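PDB 5GJO: Lysine/ornithine decarboxylase from Selenomonas ruminantium, which decarboxylates both L-lysine to cadaverine and L-ornithine to putrescine, using pyridoxal 5'-phosphate as cofactor. Local coordinates for residues V147-T151 with H180-Q184; V136-V140 with F153-V157; G220-P224 with R259-T264. The protein carries 2 engineered substitutions. All blocks are in the same frame, centred on the assembly; numbering follows the deposited sequence.

Interaction 1 of 3, residues V147-T151 with H180-Q184; sequences VDLNT and HVGSQ. With PLP (pyridoxal-5'-phosphate), chain H.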
ATOM      1  N   VAL A 147      -7.716 -12.875  -9.575  1.00 13.90           N
ATOM      2  CA  VAL A 147      -8.303 -11.561  -9.411  1.00 15.93           C
ATOM      3  C   VAL A 147      -9.484 -11.516 -10.376  1.00 15.03           C
ATOM      4  O   VAL A 147      -9.318 -11.567 -11.638  1.00 14.14           O
ATOM      5  CB  VAL A 147      -7.298 -10.439  -9.705  1.00 16.55           C
ATOM      6  CG1 VAL A 147      -7.938  -9.079  -9.494  1.00 19.73           C
ATOM      7  CG2 VAL A 147      -6.034 -10.507  -8.831  1.00 17.55           C
ATOM      8  N   ASP A 148     -10.670 -11.329  -9.821  1.00 16.10           N
ATOM      9  CA  ASP A 148     -11.880 -11.211 -10.653  1.00 15.48           C
ATOM     10  C   ASP A 148     -11.933  -9.823 -11.288  1.00 15.25           C
ATOM     11  O   ASP A 148     -11.990  -8.785 -10.552  1.00 14.26           O
ATOM     12  CB  ASP A 148     -13.066 -11.449  -9.741  1.00 18.29           C
ATOM     13  CG  ASP A 148     -14.427 -11.144 -10.372  1.00 19.20           C
ATOM     14  OD1 ASP A 148     -14.583 -11.132 -11.611  1.00 17.52           O
ATOM     15  OD2 ASP A 148     -15.379 -11.007  -9.560  1.00 18.81           O
ATOM     16  N   LEU A 149     -11.985  -9.783 -12.623  1.00 14.83           N
ATOM     17  CA  LEU A 149     -11.995  -8.523 -13.324  1.00 14.40           C
ATOM     18  C   LEU A 149     -13.306  -8.360 -14.093  1.00 15.82           C
ATOM     19  O   LEU A 149     -13.343  -7.683 -15.136  1.00 16.53           O
ATOM     20  CB  LEU A 149     -10.757  -8.358 -14.185  1.00 14.53           C
ATOM     21  CG  LEU A 149      -9.450  -8.257 -13.369  1.00 15.56           C
ATOM     22  CD1 LEU A 149      -8.314  -8.118 -14.394  1.00 16.31           C
ATOM     23  CD2 LEU A 149      -9.476  -7.091 -12.365  1.00 16.63           C
ATOM     24  N   ASN A 150     -14.371  -9.020 -13.602  1.00 14.68           N
ATOM     25  CA  ASN A 150     -15.639  -9.006 -14.351  1.00 16.66           C
ATOM     26  C   ASN A 150     -16.864  -8.735 -13.514  1.00 14.78           C
ATOM     27  O   ASN A 150     -18.010  -8.920 -14.009  1.00 16.25           O
ATOM     28  CB  ASN A 150     -15.758 -10.309 -15.115  1.00 16.90           C
ATOM     29  CG  ASN A 150     -14.794 -10.354 -16.302  1.00 15.45           C
ATOM     30  OD1 ASN A 150     -15.094  -9.831 -17.365  1.00 15.28           O
ATOM     31  ND2 ASN A 150     -13.636 -10.995 -16.133  1.00 15.72           N
ATOM     32  N   THR A 151     -16.662  -8.300 -12.279  1.00 15.25           N
ATOM     33  CA  THR A 151     -17.762  -7.803 -11.455  1.00 15.60           C
ATOM     34  C   THR A 151     -17.809  -6.281 -11.431  1.00 17.37           C
ATOM     35  O   THR A 151     -18.834  -5.705 -11.735  1.00 20.14           O
ATOM     36  CB  THR A 151     -17.687  -8.432 -10.061  1.00 18.72           C
ATOM     37  OG1 THR A 151     -17.845  -9.843 -10.241  1.00 16.39           O
ATOM     38  CG2 THR A 151     -18.761  -7.910  -9.148  1.00 21.37           C
ATOM     39  N   HIS A 180     -11.336  -8.761 -20.359  1.00 12.15           N
ATOM     40  CA  HIS A 180     -10.177  -9.231 -19.531  1.00 13.46           C
ATOM     41  C   HIS A 180     -10.751 -10.412 -18.748  1.00 12.79           C
ATOM     42  O   HIS A 180     -11.765 -10.266 -18.044  1.00 14.76           O
ATOM     43  CB  HIS A 180      -9.644  -8.159 -18.655  1.00 15.39           C
ATOM     44  CG  HIS A 180      -8.273  -8.434 -18.141  1.00 16.57           C
ATOM     45  ND1 HIS A 180      -7.960  -9.630 -17.549  1.00 17.52           N
ATOM     46  CD2 HIS A 180      -7.142  -7.692 -18.117  1.00 19.32           C
ATOM     47  CE1 HIS A 180      -6.702  -9.608 -17.118  1.00 20.78           C
ATOM     48  NE2 HIS A 180      -6.175  -8.449 -17.455  1.00 18.45           N
ATOM     49  N   VAL A 181     -10.100 -11.533 -18.891  1.00 11.38           N
ATOM     50  CA  VAL A 181     -10.595 -12.766 -18.257  1.00 12.60           C
ATOM     51  C   VAL A 181     -10.378 -12.804 -16.722  1.00 12.58           C
ATOM     52  O   VAL A 181     -10.978 -13.634 -15.996  1.00 12.57           O
ATOM     53  CB  VAL A 181     -10.038 -14.044 -18.890  1.00 12.00           C
ATOM     54  CG1 VAL A 181     -10.388 -14.188 -20.350  1.00 15.17           C
ATOM     55  CG2 VAL A 181      -8.564 -14.234 -18.641  1.00 13.35           C
ATOM     56  N   GLY A 182      -9.519 -11.905 -16.268  1.00 11.19           N
ATOM     57  CA  GLY A 182      -9.092 -11.829 -14.885  1.00 11.90           C
ATOM     58  C   GLY A 182      -7.591 -12.061 -14.747  1.00 13.59           C
ATOM     59  O   GLY A 182      -6.983 -12.575 -15.637  1.00 13.58           O
ATOM     60  N   SER A 183      -7.020 -11.612 -13.638  1.00 12.67           N
ATOM     61  CA  SER A 183      -5.578 -11.718 -13.437  1.00 14.60           C
ATOM     62  C   SER A 183      -5.126 -13.076 -12.910  1.00 15.24           C
ATOM     63  O   SER A 183      -5.819 -13.709 -12.156  1.00 16.29           O
ATOM     64  CB  SER A 183      -5.022 -10.585 -12.581  1.00 18.60           C
ATOM     65  OG  SER A 183      -3.640 -10.435 -12.775  1.00 15.41           O
ATOM     66  N   GLN A 184      -3.935 -13.486 -13.326  1.00 14.13           N
ATOM     67  CA  GLN A 184      -3.416 -14.784 -12.986  1.00 13.24           C
ATOM     68  C   GLN A 184      -4.417 -15.857 -13.363  1.00 13.62           C
ATOM     69  O   GLN A 184      -4.935 -16.523 -12.525  1.00 14.72           O
ATOM     70  CB  GLN A 184      -3.002 -14.892 -11.518  1.00 13.21           C
ATOM     71  CG  GLN A 184      -2.335 -16.212 -11.175  1.00 12.01           C
ATOM     72  CD  GLN A 184      -0.880 -16.297 -11.622  1.00 13.09           C
ATOM     73  OE1 GLN A 184      -0.390 -15.448 -12.322  1.00 10.77           O
ATOM     74  NE2 GLN A 184      -0.204 -17.359 -11.205  1.00 12.41           N
TER
HETATM   75  N1  PLP H 406      -5.192  -4.470 -18.952  1.00 35.98           N
HETATM   76  C2  PLP H 406      -6.194  -4.092 -18.122  1.00 46.50           C
HETATM   77  C2A PLP H 406      -7.302  -3.212 -18.635  1.00 49.94           C
HETATM   78  C3  PLP H 406      -6.201  -4.544 -16.708  1.00 39.68           C
HETATM   79  O3  PLP H 406      -7.198  -4.178 -15.854  1.00 32.07           O
HETATM   80  C4  PLP H 406      -5.086  -5.408 -16.260  1.00 37.42           C
HETATM   81  C4A PLP H 406      -5.006  -5.908 -14.870  1.00 42.13           C
HETATM   82  O4A PLP H 406      -5.574  -5.308 -13.972  1.00 35.07           O
HETATM   83  C5  PLP H 406      -4.052  -5.749 -17.267  1.00 35.06           C
HETATM   84  C6  PLP H 406      -4.171  -5.254 -18.563  1.00 31.96           C
HETATM   85  C5A PLP H 406      -2.881  -6.627 -16.889  1.00 29.43           C
HETATM   86  O4P PLP H 406      -3.361  -7.825 -16.284  1.00 17.35           O
HETATM   87  P   PLP H 406      -2.358  -9.049 -15.988  1.00 12.30           P
HETATM   88  O1P PLP H 406      -1.873  -9.461 -17.357  1.00 11.87           O
HETATM   89  O2P PLP H 406      -3.228 -10.074 -15.300  1.00 15.03           O
HETATM   90  O3P PLP H 406      -1.293  -8.442 -15.106  1.00 13.73           O
HETATM   91  O   HOH W   1     -12.323 -12.547 -13.895  1.00 13.55           O
HETATM   92  O   HOH W   2     -13.898  -8.128 -19.117  1.00 16.19           O

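Interaction 2 of 3, residues V136-V140 with F153-V157; sequences VRIAV and FGAPV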
ATOM      1  N   VAL A 136     -15.801  -1.497 -26.424  1.00 16.74           N
ATOM      2  CA  VAL A 136     -16.675  -1.744 -25.329  1.00 14.59           C
ATOM      3  C   VAL A 136     -16.157  -3.025 -24.648  1.00 14.50           C
ATOM      4  O   VAL A 136     -15.840  -3.970 -25.318  1.00 14.11           O
ATOM      5  CB  VAL A 136     -18.160  -1.922 -25.725  1.00 14.98           C
ATOM      6  CG1 VAL A 136     -18.406  -3.072 -26.627  1.00 15.09           C
ATOM      7  CG2 VAL A 136     -19.034  -2.037 -24.465  1.00 15.37           C
ATOM      8  N   ARG A 137     -16.109  -2.977 -23.315  1.00 14.37           N
ATOM      9  CA  ARG A 137     -15.575  -4.121 -22.544  1.00 13.99           C
ATOM     10  C   ARG A 137     -16.771  -4.934 -22.081  1.00 11.64           C
ATOM     11  O   ARG A 137     -17.651  -4.376 -21.352  1.00 12.39           O
ATOM     12  CB  ARG A 137     -14.885  -3.616 -21.308  1.00 14.88           C
ATOM     13  CG  ARG A 137     -14.216  -4.756 -20.527  1.00 15.03           C
ATOM     14  CD  ARG A 137     -13.355  -4.159 -19.449  1.00 15.04           C
ATOM     15  NE  ARG A 137     -12.896  -5.142 -18.487  1.00 14.31           N
ATOM     16  CZ  ARG A 137     -11.998  -4.844 -17.540  1.00 16.12           C
ATOM     17  NH1 ARG A 137     -11.323  -3.693 -17.557  1.00 14.48           N
ATOM     18  NH2 ARG A 137     -11.689  -5.775 -16.608  1.00 15.54           N
ATOM     19  N   ILE A 138     -16.761  -6.185 -22.432  1.00 13.44           N
ATOM     20  CA  ILE A 138     -17.782  -7.151 -22.010  1.00 16.41           C
ATOM     21  C   ILE A 138     -17.314  -7.968 -20.794  1.00 17.35           C
ATOM     22  O   ILE A 138     -16.136  -8.323 -20.680  1.00 14.61           O
ATOM     23  CB  ILE A 138     -18.185  -8.132 -23.135  1.00 17.34           C
ATOM     24  CG1 ILE A 138     -17.009  -8.913 -23.751  1.00 18.12           C
ATOM     25  CG2 ILE A 138     -18.951  -7.366 -24.216  1.00 18.84           C
ATOM     26  CD1 ILE A 138     -17.365 -10.024 -24.702  1.00 20.16           C
ATOM     27  N   ALA A 139     -18.277  -8.284 -19.956  1.00 16.98           N
ATOM     28  CA  ALA A 139     -18.097  -9.159 -18.830  1.00 18.00           C
ATOM     29  C   ALA A 139     -18.066 -10.605 -19.323  1.00 18.45           C
ATOM     30  O   ALA A 139     -18.960 -11.049 -20.022  1.00 17.90           O
ATOM     31  CB  ALA A 139     -19.204  -8.897 -17.789  1.00 18.39           C
ATOM     32  N   VAL A 140     -17.030 -11.334 -18.937  1.00 16.34           N
ATOM     33  CA  VAL A 140     -16.785 -12.687 -19.311  1.00 15.74           C
ATOM     34  C   VAL A 140     -16.542 -13.601 -18.103  1.00 15.56           C
ATOM     35  O   VAL A 140     -16.311 -13.127 -16.992  1.00 13.82           O
ATOM     36  CB  VAL A 140     -15.662 -12.761 -20.352  1.00 15.36           C
ATOM     37  CG1 VAL A 140     -16.018 -11.931 -21.551  1.00 14.90           C
ATOM     38  CG2 VAL A 140     -14.297 -12.390 -19.752  1.00 17.32           C
ATOM     39  N   PHE A 153     -16.046  -4.496 -13.437  1.00 14.04           N
ATOM     40  CA  PHE A 153     -15.841  -4.118 -14.857  1.00 15.33           C
ATOM     41  C   PHE A 153     -16.640  -4.994 -15.769  1.00 14.96           C
ATOM     42  O   PHE A 153     -16.943  -6.167 -15.416  1.00 14.96           O
ATOM     43  CB  PHE A 153     -14.336  -4.305 -15.193  1.00 15.68           C
ATOM     44  CG  PHE A 153     -13.403  -3.726 -14.153  1.00 14.01           C
ATOM     45  CD1 PHE A 153     -13.183  -2.375 -14.062  1.00 16.53           C
ATOM     46  CD2 PHE A 153     -12.819  -4.543 -13.175  1.00 14.15           C
ATOM     47  CE1 PHE A 153     -12.339  -1.865 -13.092  1.00 15.74           C
ATOM     48  CE2 PHE A 153     -12.005  -4.015 -12.150  1.00 14.87           C
ATOM     49  CZ  PHE A 153     -11.739  -2.673 -12.169  1.00 15.68           C
ATOM     50  N   GLY A 154     -16.963  -4.487 -16.960  1.00 14.65           N
ATOM     51  CA  GLY A 154     -17.455  -5.315 -18.030  1.00 14.32           C
ATOM     52  C   GLY A 154     -18.995  -5.109 -18.089  1.00 17.35           C
ATOM     53  O   GLY A 154     -19.678  -5.157 -17.049  1.00 18.35           O
ATOM     54  N   ALA A 155     -19.506  -4.803 -19.262  1.00 15.38           N
ATOM     55  CA  ALA A 155     -20.969  -4.728 -19.500  1.00 15.72           C
ATOM     56  C   ALA A 155     -21.530  -6.080 -19.775  1.00 14.83           C
ATOM     57  O   ALA A 155     -20.883  -6.935 -20.389  1.00 14.58           O
ATOM     58  CB  ALA A 155     -21.245  -3.853 -20.706  1.00 15.74           C
ATOM     59  N   PRO A 156     -22.813  -6.298 -19.455  1.00 17.23           N
ATOM     60  CA  PRO A 156     -23.455  -7.510 -19.943  1.00 18.64           C
ATOM     61  C   PRO A 156     -23.364  -7.628 -21.450  1.00 18.22           C
ATOM     62  O   PRO A 156     -23.422  -6.606 -22.157  1.00 19.17           O
ATOM     63  CB  PRO A 156     -24.904  -7.377 -19.488  1.00 22.93           C
ATOM     64  CG  PRO A 156     -24.893  -6.368 -18.366  1.00 21.23           C
ATOM     65  CD  PRO A 156     -23.694  -5.450 -18.653  1.00 20.52           C
ATOM     66  N   VAL A 157     -23.130  -8.815 -21.958  1.00 17.70           N
ATOM     67  CA  VAL A 157     -22.890  -8.972 -23.410  1.00 19.41           C
ATOM     68  C   VAL A 157     -24.109  -8.473 -24.203  1.00 20.18           C
ATOM     69  O   VAL A 157     -23.929  -7.958 -25.255  1.00 19.39           O
ATOM     70  CB  VAL A 157     -22.536 -10.414 -23.890  1.00 23.39           C
ATOM     71  CG1 VAL A 157     -21.321 -10.948 -23.141  1.00 21.37           C
ATOM     72  CG2 VAL A 157     -23.626 -11.382 -23.719  1.00 27.32           C
TER
HETATM   73  O   HOH W   3     -21.830 -10.836 -19.937  1.00 28.88           O

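Interaction 3 of 3, residues G220-P224 with R259-T264; sequences GFPVP and RYMCGT. With PLP (pyridoxal-5'-phosphate), chain H.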
ATOM      1  N   GLY A 220      -3.895 -11.281 -18.245  1.00 12.30           N
ATOM      2  CA  GLY A 220      -4.169 -12.416 -17.384  1.00 12.90           C
ATOM      3  C   GLY A 220      -3.224 -13.587 -17.492  1.00 12.86           C
ATOM      4  O   GLY A 220      -3.350 -14.538 -16.754  1.00 13.00           O
ATOM      5  N   PHE A 221      -2.289 -13.495 -18.425  1.00 11.23           N
ATOM      6  CA  PHE A 221      -1.308 -14.542 -18.558  1.00 11.54           C
ATOM      7  C   PHE A 221      -0.574 -14.696 -17.169  1.00 12.09           C
ATOM      8  O   PHE A 221      -0.175 -13.703 -16.597  1.00 11.77           O
ATOM      9  CB  PHE A 221      -0.315 -14.193 -19.658  1.00 11.51           C
ATOM     10  CG  PHE A 221      -0.979 -13.812 -20.955  1.00 13.19           C
ATOM     11  CD1 PHE A 221      -1.491 -14.757 -21.743  1.00 14.83           C
ATOM     12  CD2 PHE A 221      -1.184 -12.488 -21.254  1.00 14.68           C
ATOM     13  CE1 PHE A 221      -2.129 -14.409 -22.946  1.00 16.00           C
ATOM     14  CE2 PHE A 221      -1.858 -12.117 -22.405  1.00 16.65           C
ATOM     15  CZ  PHE A 221      -2.295 -13.075 -23.245  1.00 16.35           C
ATOM     16  N   PRO A 222      -0.385 -15.929 -16.678  1.00 11.67           N
ATOM     17  CA  PRO A 222       0.075 -16.126 -15.320  1.00 11.35           C
ATOM     18  C   PRO A 222       1.560 -16.177 -15.171  1.00 10.65           C
ATOM     19  O   PRO A 222       2.298 -16.327 -16.123  1.00 11.12           O
ATOM     20  CB  PRO A 222      -0.612 -17.428 -14.928  1.00 11.30           C
ATOM     21  CG  PRO A 222      -0.540 -18.206 -16.182  1.00 11.97           C
ATOM     22  CD  PRO A 222      -1.016 -17.141 -17.182  1.00 12.39           C
ATOM     23  N   VAL A 223       1.982 -16.004 -13.960  1.00 10.96           N
ATOM     24  CA  VAL A 223       3.436 -16.082 -13.582  1.00 13.49           C
ATOM     25  C   VAL A 223       3.565 -17.073 -12.382  1.00 12.31           C
ATOM     26  O   VAL A 223       2.625 -17.198 -11.557  1.00 13.07           O
ATOM     27  CB  VAL A 223       3.773 -14.644 -13.149  1.00 16.25           C
ATOM     28  CG1 VAL A 223       4.940 -14.487 -12.163  1.00 19.16           C
ATOM     29  CG2 VAL A 223       3.889 -13.724 -14.379  1.00 15.52           C
ATOM     30  N   PRO A 224       4.730 -17.717 -12.235  1.00 12.40           N
ATOM     31  CA  PRO A 224       4.999 -18.655 -11.156  1.00 12.03           C
ATOM     32  C   PRO A 224       5.008 -17.923  -9.785  1.00 12.49           C
ATOM     33  O   PRO A 224       5.489 -16.790  -9.648  1.00 11.17           O
ATOM     34  CB  PRO A 224       6.407 -19.207 -11.429  1.00 13.40           C
ATOM     35  CG  PRO A 224       6.862 -18.580 -12.626  1.00 14.21           C
ATOM     36  CD  PRO A 224       5.854 -17.626 -13.186  1.00 13.63           C
ATOM     37  N   ARG A 259       1.171  -8.586 -15.795  1.00 10.95           N
ATOM     38  CA  ARG A 259       1.957  -9.464 -14.894  1.00 11.87           C
ATOM     39  C   ARG A 259       3.064 -10.221 -15.590  1.00 10.72           C
ATOM     40  O   ARG A 259       4.191 -10.338 -15.090  1.00 10.96           O
ATOM     41  CB  ARG A 259       1.014 -10.473 -14.205  1.00 11.29           C
ATOM     42  CG  ARG A 259       1.654 -11.159 -13.012  1.00 11.92           C
ATOM     43  CD  ARG A 259       0.710 -12.255 -12.539  1.00 11.69           C
ATOM     44  NE  ARG A 259      -0.543 -11.740 -12.013  1.00 13.10           N
ATOM     45  CZ  ARG A 259      -0.735 -11.217 -10.821  1.00 13.85           C
ATOM     46  NH1 ARG A 259       0.235 -11.138  -9.922  1.00 13.20           N
ATOM     47  NH2 ARG A 259      -1.970 -10.825 -10.487  1.00 13.54           N
ATOM     48  N   TYR A 260       2.724 -10.760 -16.734  1.00 10.72           N
ATOM     49  CA  TYR A 260       3.600 -11.674 -17.441  1.00 10.28           C
ATOM     50  C   TYR A 260       4.909 -10.996 -17.894  1.00 10.29           C
ATOM     51  O   TYR A 260       5.935 -11.612 -17.904  1.00 12.22           O
ATOM     52  CB  TYR A 260       2.856 -12.337 -18.627  1.00 10.86           C
ATOM     53  CG  TYR A 260       3.775 -12.893 -19.686  1.00 11.24           C
ATOM     54  CD1 TYR A 260       4.309 -14.154 -19.588  1.00 12.64           C
ATOM     55  CD2 TYR A 260       4.177 -12.106 -20.737  1.00 12.78           C
ATOM     56  CE1 TYR A 260       5.190 -14.631 -20.546  1.00 14.90           C
ATOM     57  CE2 TYR A 260       5.058 -12.574 -21.694  1.00 13.96           C
ATOM     58  CZ  TYR A 260       5.558 -13.839 -21.597  1.00 13.16           C
ATOM     59  OH  TYR A 260       6.437 -14.283 -22.540  1.00 14.83           O
ATOM     60  N   MET A 261       4.825  -9.752 -18.337  1.00 10.71           N
ATOM     61  CA  MET A 261       5.942  -9.152 -19.054  1.00 11.75           C
ATOM     62  C   MET A 261       7.180  -9.044 -18.151  1.00 12.15           C
ATOM     63  O   MET A 261       8.269  -9.351 -18.626  1.00 12.49           O
ATOM     64  CB  MET A 261       5.560  -7.786 -19.637  1.00 13.34           C
ATOM     65  CG  MET A 261       6.463  -7.300 -20.756  1.00 12.56           C
ATOM     66  SD  MET A 261       6.419  -8.424 -22.166  1.00 16.07           S
ATOM     67  CE  MET A 261       4.766  -8.183 -22.816  1.00 17.49           C
ATOM     68  N   CYS A 262       7.013  -8.649 -16.882  1.00 11.47           N
ATOM     69  CA  CYS A 262       8.180  -8.458 -16.003  1.00 12.36           C
ATOM     70  C   CYS A 262       8.200  -9.379 -14.808  1.00 12.33           C
ATOM     71  O   CYS A 262       9.136  -9.308 -14.031  1.00 10.64           O
ATOM     72  CB  CYS A 262       8.275  -7.015 -15.539  1.00 15.34           C
ATOM     73  SG  CYS A 262       8.041  -5.792 -16.823  1.00 15.29           S
ATOM     74  N   GLY A 263       7.138 -10.178 -14.577  1.00 12.44           N
ATOM     75  CA  GLY A 263       7.050 -10.909 -13.345  1.00 12.47           C
ATOM     76  C   GLY A 263       8.263 -11.755 -13.076  1.00 10.53           C
ATOM     77  O   GLY A 263       8.823 -11.750 -11.949  1.00  9.73           O
ATOM     78  N   THR A 264       8.690 -12.438 -14.112  1.00 10.35           N
ATOM     79  CA  THR A 264       9.822 -13.363 -14.008  1.00 10.98           C
ATOM     80  C   THR A 264      11.191 -12.664 -14.343  1.00 11.95           C
ATOM     81  O   THR A 264      12.193 -13.328 -14.520  1.00 12.85           O
ATOM     82  CB  THR A 264       9.709 -14.500 -15.005  1.00 12.66           C
ATOM     83  OG1 THR A 264       9.371 -13.981 -16.277  1.00 11.99           O
ATOM     84  CG2 THR A 264       8.586 -15.446 -14.506  1.00 13.68           C
TER
HETATM   85  N1  PLP H 406      -5.192  -4.470 -18.952  1.00 35.98           N
HETATM   86  C2  PLP H 406      -6.194  -4.092 -18.122  1.00 46.50           C
HETATM   87  C2A PLP H 406      -7.302  -3.212 -18.635  1.00 49.94           C
HETATM   88  C3  PLP H 406      -6.201  -4.544 -16.708  1.00 39.68           C
HETATM   89  O3  PLP H 406      -7.198  -4.178 -15.854  1.00 32.07           O
HETATM   90  C4  PLP H 406      -5.086  -5.408 -16.260  1.00 37.42           C
HETATM   91  C4A PLP H 406      -5.006  -5.908 -14.870  1.00 42.13           C
HETATM   92  O4A PLP H 406      -5.574  -5.308 -13.972  1.00 35.07           O
HETATM   93  C5  PLP H 406      -4.052  -5.749 -17.267  1.00 35.06           C
HETATM   94  C6  PLP H 406      -4.171  -5.254 -18.563  1.00 31.96           C
HETATM   95  C5A PLP H 406      -2.881  -6.627 -16.889  1.00 29.43           C
HETATM   96  O4P PLP H 406      -3.361  -7.825 -16.284  1.00 17.35           O
HETATM   97  P   PLP H 406      -2.358  -9.049 -15.988  1.00 12.30           P
HETATM   98  O1P PLP H 406      -1.873  -9.461 -17.357  1.00 11.87           O
HETATM   99  O2P PLP H 406      -3.228 -10.074 -15.300  1.00 15.03           O
HETATM  100  O3P PLP H 406      -1.293  -8.442 -15.106  1.00 13.73           O
HETATM  101  O   HOH W   4      -1.840 -12.261 -14.710  1.00 11.05           O
HETATM  102  O   HOH W   5       0.000 -11.156 -17.753  1.00 11.25           O

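Interaction 1 of 3, residues V147-T151 with H180-Q184
Leu149 lays its CD1 methyl over one face of the His180 imidazole, 3.5 Å from the ring centroid and 12° off the ring normal, which makes this a CH-pi contact. CG stands anti to the carbonyl carbon (chi1 -66°), and the chain then runs extended through chi2, so that CD1 is the branch delivered to the ring. The rotation of the imidazole is set at its edge. Gly182 N, lying near the ring plane, donates to His180 ND1 at 3.0 Å, while His180 NE2 donates to PLP O4P at 3.1 Å with an N-H...O angle of 162°. Ser183 adds a second grip on the phosphate, its OG donating to PLP O2P at 2.6 Å. Both segments are loops following strands of the parallel eight-stranded barrel, 133-137 and 173-178, and they meet at the cofactor end of this TIM-type PLP-binding domain, with Cys324 of the second subunit, by similarity the proton donor, packing on Leu149. Val147 and Ser183 form an antiparallel hydrogen-bonded pair in which Ser183 N reaches Val147 O at 3.0 Å on a lone pair, whereas the return bond from Val147 N is weak. Gly182 passes so close to Val147 O that a side chain there would clash, and its phi/psi would in any case jam a CB against the preceding carbonyl. Farther along, Asn150 turns its amide to the other loop: ND2 donates to His180 O at 2.8 Å, in the carbonyl plane, and also to a water that accepts from Leu149 N and donates to Val181 O. Asn150 OD1 receives Val140 N. The Asn150 backbone N is held by Asp148 OD1 in an Asx turn, while Asp148 OD2 accepts from Thr151 OG1.

Interaction 2 of 3, residues V136-V140 with F153-V157
The side chains of Arg137 and Phe153 cross at a slant, CB over guanidinium, where the long loop after barrel strand 133-137 folds back on the strand's end before entering helix 160-169, part of a beta-alpha unit of the TIM-type barrel. The guanidinium and ring planes are only 16° apart, yet it is the Phe153 CB methylene rather than the ring that sits over the centre of the guanidinium, 3.3 Å above its plane. The nearest pair is Arg137 NH2 to Phe153 CB at 3.3 Å, with Phe153 CG a little farther from the same nitrogen. Arg137 gets there by an extended chain, CG anti to the backbone N (chi1 -176°), which carries the guanidinium past Gly154 to within about 4 Å of PLP (nearest side-chain atoms). Its NH2 donates to Leu149 O, so the same side chain ties down two points of one loop. A leucine in its place would lack that donor, and would probably leave the Leu149 carbonyl without its mate and Phe153 CB without the flat surface it rests on. The backbones join in a single bridge, Ile138 with Ala155. Ala155 N donates to Arg137 O at 2.8 Å, nearly straight, and Ala139 N donates to Ala155 O at 3.0 Å from well above the carbonyl plane. Gly154 CA lies close against Arg137 O and Ala139 N; a CB on Gly154 would clash with Ala139 CA, and its positive phi would press it on the carbonyl before. Beyond it the approach is apolar, with Ile138 CB to Val157 CG1 at 4.2 Å, and both residues also touch Val197 of helix 189-207. One water donates to Ala139 O at 2.9 Å and accepts from Val157 N at 3.1 Å.

Interaction 3 of 3, residues G220-P224 with R259-T264
Arg259 starts from a CB that faces Phe221 O at 4.2 Å and lies 3.2 Å from PLP O3P. CG, anti to the backbone N (chi1 -165°), rests on Val223 CG2 at 3.7 Å, and CD follows onto Val223 CB at 3.9 Å. The chain then bends at chi3 (-66°), and NE donates to a water at 3.0 Å that lies at the guanidinium edge, in its plane. That water donates both to Phe221 O and to PLP O2P; another donates to Phe221 O and PLP O1P and accepts from Tyr260 N. At the tip NH1 forms a salt bridge with Asp300, while NH2 reaches Ser183 OG, itself a phosphate ligand. Val223 CG2 also touches Tyr260 CA and Arg259 O in helix 259-263; a CB on Gly263 would clash with that methyl and with Arg259 O, so the glycine fits this spot. Phe221 CB meets Tyr260 CB at 3.8 Å, and Pro224 CD rests on Thr264 CG2. No direct hydrogen bond joins the segments; instead both present backbone N-H groups to the barrel's phosphate site, Gly220 N to PLP O1P at 2.9 Å and Arg259 N to PLP O3P at 2.6 Å. With the N-terminal end of this short, weakly bonded helix at the phosphate and an arginine nearby, the setting would probably help stabilise the anion's charge.

In the fold
All three interactions lie in the PLP-binding barrel and are made by the end of strand 133-137 and by loops and a short helix that follow the parallel strands. Interactions 1 and 2 are interleaved along the chain, with centres about 11 Å apart; both touch the second subunit. Interaction 3 comes later, its centre about 14 Å from that of interaction 1 and about 24 Å from that of interaction 2, which it does not touch. Interaction 1 thus sits between the others, joined to 136-140 by polar contacts from loop 147-151 and to 220-224 by Gln184 NE2 and Val223 O. Interactions 1 and 3 both bind PLP, so strands 133-137, 173-178, 214-216 and 252-255 feed one cofactor site.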